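Local coordinates for protein manganese lipoxygenase (Gaeumannomyces graminis, PDB 5FX8) that oxygenates linoleic and alpha-linolenic acids with a catalytic manganese ion, giving 11S- and 13R-hydroperoxy fatty acids, at residues A[407-412]-A[459-464]. Sequence-based numbering, arbitrary orientation.
Sequences AIRRFM and RRAQLV
Arg409 lays its guanidinium across Val464 where two helices of the mainly helical lipoxygenase domain, 396-420 and 460-481, pack at a steep angle. The short segments run closer to antiparallel than to parallel, 131° between their directions, with axes 10.7 Å apart at closest approach. Arg409 reaches over because CG stands anti to its own backbone N (chi1 -178°) and the chain stays extended as far as NE, crossing the valine side chain at about a right angle. CG1 of Val464 sits over the centre of one guanidinium face, 3.5 Å from Arg409 CZ. This is van der Waals contact of a methyl with a flat cation; the planar group keeps its N-H bonds for partners round its rim. Arg409 NH1 forms a salt bridge with Asp465, the residue following Val464, which probably helps to fix the group over the methyl. Carbonyl O of Ala461 lies near the guanidinium plane, 3.8 Å from Arg409 NH2, too far to count as a bond. The nearest CA atoms across the contact are those of Met412 and Val464, 5.8 Å apart. Met412 points CB at the valine; beyond CB the chain leads away from segment 459-464, and the Met412 side chain also touches Phe555 and, further along helix 460-481, Leu467, Thr468 and Ala471. The two methyls of Val464 meet different neighbours. CG1, anti to the Val464 backbone N (chi1 170°), fits between the arginine and Met412 CB, 4.2 Å from the latter; CG2 faces the main chain of helix 396-420, 4.1 Å from Met412 O.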
# COMPACT_ATOMS: atom_id res chain seq x y z
N ALA A 407 17.09 5.16 11.11
CA ALA A 407 17.82 4.53 10.03
C ALA A 407 17.84 5.40 8.78
O ALA A 407 18.86 5.54 8.10
CB ALA A 407 17.22 3.16 9.74
N ILE A 408 16.70 6.02 8.47
CA ILE A 408 16.61 6.86 7.28
C ILE A 408 17.50 8.08 7.43
O ILE A 408 18.10 8.56 6.47
CB ILE A 408 15.14 7.25 7.04
CG1 ILE A 408 14.30 6.00 6.74
CG2 ILE A 408 15.01 8.33 5.97
CD1 ILE A 408 12.87 6.30 6.41
N ARG A 409 17.58 8.62 8.64
CA ARG A 409 18.31 9.85 8.83
C ARG A 409 19.79 9.58 8.81
O ARG A 409 20.54 10.32 8.18
CB ARG A 409 17.89 10.53 10.13
CG ARG A 409 18.61 11.82 10.31
CD ARG A 409 18.05 12.71 11.38
NE ARG A 409 18.76 13.98 11.29
CZ ARG A 409 18.29 15.07 10.70
NH1 ARG A 409 17.06 15.07 10.16
NH2 ARG A 409 19.04 16.17 10.66
N ARG A 410 20.21 8.49 9.43
CA ARG A 410 21.59 8.07 9.26
C ARG A 410 21.94 7.98 7.78
O ARG A 410 22.95 8.55 7.35
CB ARG A 410 21.83 6.76 9.97
CG ARG A 410 23.25 6.29 9.90
CD ARG A 410 23.37 4.93 10.53
NE ARG A 410 22.78 4.91 11.87
CZ ARG A 410 23.44 5.28 12.97
NH1 ARG A 410 24.71 5.69 12.88
NH2 ARG A 410 22.84 5.24 14.15
N PHE A 411 21.12 7.29 6.99
CA PHE A 411 21.43 7.21 5.57
C PHE A 411 21.49 8.59 4.93
O PHE A 411 22.39 8.88 4.15
CB PHE A 411 20.44 6.35 4.81
CG PHE A 411 20.64 6.40 3.33
CD1 PHE A 411 20.03 7.36 2.56
CD2 PHE A 411 21.47 5.49 2.72
CE1 PHE A 411 20.24 7.42 1.24
CE2 PHE A 411 21.67 5.53 1.39
CZ PHE A 411 21.06 6.50 0.64
N MET A 412 20.51 9.45 5.22
CA MET A 412 20.47 10.71 4.51
C MET A 412 21.66 11.56 4.90
O MET A 412 22.20 12.30 4.08
CB MET A 412 19.17 11.46 4.78
CG MET A 412 17.98 10.88 4.09
SD MET A 412 18.14 10.75 2.30
CE MET A 412 16.52 10.11 1.92
N ARG A 459 22.42 25.22 6.03
CA ARG A 459 22.96 24.15 6.87
C ARG A 459 22.60 22.78 6.29
O ARG A 459 21.45 22.54 5.96
CB ARG A 459 22.41 24.28 8.29
CG ARG A 459 22.76 25.62 8.96
CD ARG A 459 22.19 25.75 10.39
NE ARG A 459 20.74 25.90 10.37
CZ ARG A 459 19.87 24.93 10.67
NH1 ARG A 459 20.29 23.73 11.04
NH2 ARG A 459 18.57 25.18 10.60
N ARG A 460 23.59 21.89 6.20
CA ARG A 460 23.33 20.50 5.83
C ARG A 460 22.15 19.90 6.60
O ARG A 460 21.38 19.13 6.04
CB ARG A 460 24.55 19.63 6.09
CG ARG A 460 25.72 19.99 5.30
CD ARG A 460 26.94 19.34 5.86
NE ARG A 460 28.07 19.63 5.01
CZ ARG A 460 28.73 18.69 4.37
NH1 ARG A 460 28.36 17.43 4.54
NH2 ARG A 460 29.75 18.99 3.58
N ALA A 461 22.05 20.18 7.90
CA ALA A 461 20.97 19.60 8.68
C ALA A 461 19.61 19.89 8.07
O ALA A 461 18.68 19.10 8.24
CB ALA A 461 21.02 20.11 10.12
N GLN A 462 19.46 21.01 7.37
CA GLN A 462 18.17 21.34 6.78
C GLN A 462 17.87 20.44 5.60
O GLN A 462 16.78 19.87 5.50
CB GLN A 462 18.14 22.80 6.35
CG GLN A 462 18.09 23.76 7.49
CD GLN A 462 18.05 25.18 7.05
OE1 GLN A 462 19.08 25.79 6.79
NE2 GLN A 462 16.84 25.73 6.96
N LEU A 463 18.83 20.31 4.70
CA LEU A 463 18.64 19.39 3.60
C LEU A 463 18.38 17.97 4.11
O LEU A 463 17.51 17.27 3.59
CB LEU A 463 19.86 19.44 2.68
CG LEU A 463 19.71 18.52 1.49
CD1 LEU A 463 18.49 18.94 0.72
CD2 LEU A 463 20.92 18.50 0.63
N VAL A 464 19.10 17.55 5.15
CA VAL A 464 18.92 16.21 5.70
C VAL A 464 17.51 16.06 6.27
O VAL A 464 16.91 14.99 6.18
CB VAL A 464 20.01 15.90 6.74
CG1 VAL A 464 19.72 14.64 7.49
CG2 VAL A 464 21.33 15.76 6.08